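Local coordinates for glutathione S-transferase 2 (Onchocerca volvulus, PDB 1TU7) that catalyses the conjugation of glutathione to electrophilic substrates as a homodimeric pi-class transferase and appears central to the parasite's detoxification system, at the interface of chains A and B. Numbering follows the deposited sequence. Chains: chain A/B, Glutathione S-transferase 2.

Contacts 1 and 2 show how a symmetric dimer uses one set of residues more than once. Their C-alpha centres lie about 24 Å apart, and the segment 46-47, the glutamine A:Gln62 or B:Gln62 and the methionine B:Met89 or A:Met89 occur in both with the chains exchanged. In contact 1 B:Met89 from helix 81-107 packs against the N-terminal domain of chain A; in contact 2 B:Phe47 enters the helices of chain A. By the two-fold, each subunit both gives and receives these side chains. A:Gln62 and B:Gln62, which bind glutathione, place the dimer seam beside the active site.

Contact 1: the interface of chains A and B. Residues chain A 46-47, 59-62, 65; chain B 85, 89, 92.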
loop_
_atom_site.group_PDB
_atom_site.type_symbol
_atom_site.label_atom_id
_atom_site.label_comp_id
_atom_site.label_asym_id
_atom_site.label_seq_id
_atom_site.Cartn_x
_atom_site.Cartn_y
_atom_site.Cartn_z
ATOM N N GLN A 46 1.005 4.700 15.938
ATOM C CA GLN A 46 -0.428 4.673 15.694
ATOM C C GLN A 46 -0.998 3.287 15.350
ATOM O O GLN A 46 -2.143 3.005 15.673
ATOM C CB GLN A 46 -0.788 5.700 14.616
ATOM C CG GLN A 46 -0.566 7.150 15.044
ATOM C CD GLN A 46 0.749 7.780 14.564
ATOM O OE1 GLN A 46 0.784 8.968 14.145
ATOM N NE2 GLN A 46 1.817 7.029 14.656
ATOM N N PHE A 47 -0.220 2.427 14.696
ATOM C CA PHE A 47 -0.596 1.039 14.472
ATOM C C PHE A 47 0.288 0.031 15.200
ATOM O O PHE A 47 0.273 -1.135 14.883
ATOM C CB PHE A 47 -0.681 0.731 12.966
ATOM C CG PHE A 47 -1.672 1.593 12.261
ATOM C CD1 PHE A 47 -1.289 2.651 11.440
ATOM C CD2 PHE A 47 -3.017 1.374 12.479
ATOM C CE1 PHE A 47 -2.256 3.436 10.843
ATOM C CE2 PHE A 47 -3.951 2.082 11.902
ATOM C CZ PHE A 47 -3.583 3.177 11.118
ATOM N N GLN A 59 4.350 13.070 13.615
ATOM C CA GLN A 59 4.675 11.685 13.725
ATOM C C GLN A 59 3.883 10.911 12.675
ATOM O O GLN A 59 2.647 10.812 12.734
ATOM C CB GLN A 59 4.360 11.157 15.129
ATOM C CG GLN A 59 4.746 9.704 15.301
ATOM C CD GLN A 59 4.174 9.000 16.518
ATOM O OE1 GLN A 59 3.137 9.396 17.035
ATOM N NE2 GLN A 59 4.790 7.899 16.911
ATOM N N ILE A 60 4.616 10.348 11.699
ATOM C CA ILE A 60 4.019 9.687 10.551
ATOM C C ILE A 60 4.460 8.230 10.502
ATOM O O ILE A 60 5.646 7.939 10.328
ATOM C CB ILE A 60 4.444 10.392 9.257
ATOM C CG1 ILE A 60 4.227 11.893 9.364
ATOM C CG2 ILE A 60 3.656 9.801 8.095
ATOM C CD1 ILE A 60 4.930 12.664 8.278
ATOM N N VAL A 61 3.532 7.303 10.671
ATOM C CA VAL A 61 3.783 5.909 10.390
ATOM C C VAL A 61 3.197 5.555 9.009
ATOM O O VAL A 61 2.612 6.419 8.348
ATOM C CB VAL A 61 3.275 4.964 11.520
ATOM C CG1 VAL A 61 4.023 5.234 12.801
ATOM C CG2 VAL A 61 1.764 5.067 11.744
ATOM N N GLN A 62 3.434 4.305 8.590
ATOM C CA GLN A 62 3.069 3.739 7.292
ATOM C C GLN A 62 4.080 4.152 6.245
ATOM O O GLN A 62 4.105 5.283 5.790
ATOM C CB GLN A 62 1.631 4.053 6.874
ATOM C CG GLN A 62 0.603 3.335 7.734
ATOM C CD GLN A 62 0.494 1.848 7.510
ATOM O OE1 GLN A 62 -0.182 1.131 8.296
ATOM N NE2 GLN A 62 1.103 1.368 6.478
ATOM N N ALA A 65 2.924 6.172 3.249
ATOM C CA ALA A 65 2.524 7.537 3.602
ATOM C C ALA A 65 3.744 8.407 3.893
ATOM O O ALA A 65 3.779 9.566 3.536
ATOM C CB ALA A 65 1.585 7.549 4.805
ATOM N N THR B 85 -1.371 13.700 4.525
ATOM C CA THR B 85 -0.529 12.667 5.094
ATOM C C THR B 85 -1.335 11.783 6.043
ATOM O O THR B 85 -1.212 10.560 6.015
ATOM C CB THR B 85 0.656 13.301 5.843
ATOM O OG1 THR B 85 1.493 14.052 4.928
ATOM C CG2 THR B 85 1.534 12.208 6.437
ATOM N N MET B 89 -1.859 7.748 5.848
ATOM C CA MET B 89 -1.477 6.891 6.963
ATOM C C MET B 89 -2.664 6.018 7.437
ATOM O O MET B 89 -2.573 4.810 7.587
ATOM C CB MET B 89 -0.900 7.756 8.087
ATOM C CG MET B 89 -0.556 6.998 9.288
ATOM S SD MET B 89 0.016 8.147 10.584
ATOM C CE MET B 89 -1.512 8.681 11.261
ATOM N N GLU B 92 -3.746 3.484 4.718
ATOM C CA GLU B 92 -2.774 2.389 4.693
ATOM C C GLU B 92 -2.940 1.461 5.877
ATOM O O GLU B 92 -2.738 0.260 5.757
ATOM C CB GLU B 92 -1.349 2.930 4.661
ATOM C CG GLU B 92 -0.994 3.594 3.351
ATOM C CD GLU B 92 -0.845 2.602 2.225
ATOM O OE1 GLU B 92 0.158 1.864 2.251
ATOM O OE2 GLU B 92 -1.716 2.541 1.346
HETATM O O HOH W 1 2.232 2.151 3.934
#
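B:Met89 lies across the end of strand 58-61 of chain A and packs among A:Gln46, A:Val61 and A:Ala65. Its CG stands anti to its own backbone N (chi1 177°), and the chain runs out straight as far as the sulfur before bending at chi3, which turns the methyl CE toward A:Gln46. There CE makes a van der Waals contact with a polar atom, the side-chain carbonyl oxygen OE1 of A:Gln46, at 3.7 Å, the two side chains crossing at about a right angle. A:Val61 touches the thioether through its CG2 branch, 3.7 Å from SD of B:Met89. Near the root of the methionine, the methyl CB of A:Ala65 packs against CA of B:Met89 at 3.8 Å. One helical turn earlier, B:Thr85 contributes its methyl rather than its hydroxyl: CG2 meets CG2 of A:Ile60 at 3.6 Å.

The backbone N of A:Val61 makes a weak hydrogen bond to SD of B:Met89, 3.6 Å long. A:Gln62 crosses B:Glu92 obliquely, with CD of A:Gln62 3.6 Å from CB of B:Glu92, and the amide and carboxylate planes are nearly perpendicular, 89° apart. A water joins their tips, 2.9 Å from NE2 of A:Gln62 and 2.7 Å from OE1 of B:Glu92.

In the fold, strand 58-61 and the start of helix 63-73 of the thioredoxin-like N-terminal domain rest against helix 81-107 of the partner's helical domain.

Contact 2: the interface of chains A and B. Residues chain A 89-90, 93, 127-128, 131; chain B 46-47, 62.
B:Phe47 enters the partner subunit between helices 81-107 and 109-132 of chain A, forming the lock-and-key contact typical of pi-class glutathione transferases, in which an aromatic key from one N-terminal domain anchors the homodimer in the helical domain of the other. The ring enters tip first, CZ leading, and CZ, CE1 and CE2 carry its contacts. CG is anti to the carbonyl carbon and beside the backbone N (chi1 -55°), a setting in which the ring reaches A:Gly93 while its own carbonyl O remains placed for A:Lys127. A:Gly93, which has no side chain, lets the helix come close to one face: its CA stands 3.8 Å from the ring centroid in a CH-pi contact, offset toward the rim. At the tip, CD1 of A:Leu131 lies 3.6 Å from CZ of B:Phe47. A:Phe128 meets the rim from another direction, its CE2 3.7 Å from CE2 of B:Phe47, the two side chains crossing at about a right angle.

The backbone of the key is held as well. A:Lys127 runs its extended chain alongside the backbone of B:Gln46 and B:Phe47 and donates a hydrogen bond from the amine NZ to the carbonyl O of B:Phe47, 2.9 Å long; the donor sits above the carbonyl plane, 56° out of it. A water spans the backbone carbonyls beside it, 2.8 Å from O of A:Lys127 and 2.7 Å from O of B:Gln46. The other methyl of A:Leu131, CD2, packs against CG of B:Gln46 at 3.9 Å.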
loop_
_atom_site.group_PDB
_atom_site.type_symbol
_atom_site.label_atom_id
_atom_site.label_comp_id
_atom_site.label_asym_id
_atom_site.label_seq_id
_atom_site.Cartn_x
_atom_site.Cartn_y
_atom_site.Cartn_z
ATOM N N MET A 89 1.338 4.009 -8.739
ATOM C CA MET A 89 0.999 2.708 -9.295
ATOM C C MET A 89 2.265 1.824 -9.376
ATOM O O MET A 89 2.247 0.651 -9.008
ATOM C CB MET A 89 0.381 2.912 -10.676
ATOM C CG MET A 89 -0.042 1.655 -11.356
ATOM S SD MET A 89 -0.635 1.988 -13.050
ATOM C CE MET A 89 0.803 1.664 -13.963
ATOM N N PHE A 90 3.354 2.381 -9.881
ATOM C CA PHE A 90 4.614 1.653 -10.014
ATOM C C PHE A 90 5.114 1.191 -8.634
ATOM O O PHE A 90 5.448 0.022 -8.435
ATOM C CB PHE A 90 5.655 2.545 -10.716
ATOM C CG PHE A 90 6.755 1.790 -11.435
ATOM C CD1 PHE A 90 6.932 1.948 -12.788
ATOM C CD2 PHE A 90 7.605 0.945 -10.781
ATOM C CE1 PHE A 90 7.870 1.251 -13.467
ATOM C CE2 PHE A 90 8.581 0.259 -11.487
ATOM C CZ PHE A 90 8.692 0.410 -12.832
ATOM N N GLY A 93 3.231 -1.645 -7.279
ATOM C CA GLY A 93 3.698 -2.893 -7.858
ATOM C C GLY A 93 4.958 -3.386 -7.193
ATOM O O GLY A 93 5.121 -4.563 -6.963
ATOM N N LYS A 127 7.317 -7.866 -15.568
ATOM C CA LYS A 127 6.285 -6.847 -15.522
ATOM C C LYS A 127 6.930 -5.475 -15.355
ATOM O O LYS A 127 6.506 -4.497 -15.955
ATOM C CB LYS A 127 5.316 -7.119 -14.359
ATOM C CG LYS A 127 4.447 -8.320 -14.598
ATOM C CD LYS A 127 3.769 -8.828 -13.313
ATOM C CE LYS A 127 2.894 -10.040 -13.612
ATOM N NZ LYS A 127 2.148 -10.498 -12.400
ATOM N N PHE A 128 7.942 -5.397 -14.503
ATOM C CA PHE A 128 8.680 -4.139 -14.302
ATOM C C PHE A 128 9.524 -3.702 -15.502
ATOM O O PHE A 128 9.611 -2.518 -15.787
ATOM C CB PHE A 128 9.558 -4.194 -13.066
ATOM C CG PHE A 128 8.800 -4.337 -11.814
ATOM C CD1 PHE A 128 8.796 -5.501 -11.116
ATOM C CD2 PHE A 128 8.024 -3.270 -11.361
ATOM C CE1 PHE A 128 8.069 -5.608 -9.949
ATOM C CE2 PHE A 128 7.311 -3.374 -10.212
ATOM C CZ PHE A 128 7.322 -4.555 -9.523
ATOM N N LEU A 131 7.061 -2.221 -17.855
ATOM C CA LEU A 131 6.437 -0.967 -17.424
ATOM C C LEU A 131 7.453 0.151 -17.427
ATOM O O LEU A 131 7.144 1.265 -17.835
ATOM C CB LEU A 131 5.853 -1.143 -16.038
ATOM C CG LEU A 131 4.516 -0.563 -15.623
ATOM C CD1 LEU A 131 4.486 -0.227 -14.108
ATOM C CD2 LEU A 131 3.864 0.433 -16.541
ATOM N N GLN B 46 -0.989 -4.009 -16.152
ATOM C CA GLN B 46 0.435 -3.802 -16.003
ATOM C C GLN B 46 1.094 -4.759 -15.001
ATOM O O GLN B 46 2.282 -5.038 -15.115
ATOM C CB GLN B 46 0.728 -2.345 -15.621
ATOM C CG GLN B 46 0.376 -1.320 -16.718
ATOM C CD GLN B 46 -0.987 -0.641 -16.576
ATOM O OE1 GLN B 46 -1.119 0.585 -16.772
ATOM N NE2 GLN B 46 -1.980 -1.403 -16.217
ATOM N N PHE B 47 0.359 -5.235 -13.992
ATOM C CA PHE B 47 0.889 -6.258 -13.113
ATOM C C PHE B 47 0.096 -7.546 -13.203
ATOM O O PHE B 47 0.202 -8.409 -12.350
ATOM C CB PHE B 47 1.007 -5.782 -11.662
ATOM C CG PHE B 47 1.813 -4.529 -11.524
ATOM C CD1 PHE B 47 1.202 -3.296 -11.260
ATOM C CD2 PHE B 47 3.182 -4.545 -11.694
ATOM C CE1 PHE B 47 1.955 -2.139 -11.158
ATOM C CE2 PHE B 47 3.916 -3.364 -11.631
ATOM C CZ PHE B 47 3.308 -2.177 -11.332
ATOM N N GLN B 62 -3.682 -0.967 -9.554
ATOM C CA GLN B 62 -3.306 -0.827 -8.156
ATOM C C GLN B 62 -4.349 -0.055 -7.365
ATOM O O GLN B 62 -4.465 1.144 -7.476
ATOM C CB GLN B 62 -1.899 -0.226 -7.991
ATOM C CG GLN B 62 -0.822 -1.195 -8.423
ATOM C CD GLN B 62 -0.600 -2.308 -7.433
ATOM O OE1 GLN B 62 -1.249 -2.349 -6.389
ATOM N NE2 GLN B 62 0.267 -3.261 -7.777
HETATM O O HOH W 2 3.979 -4.739 -17.131
#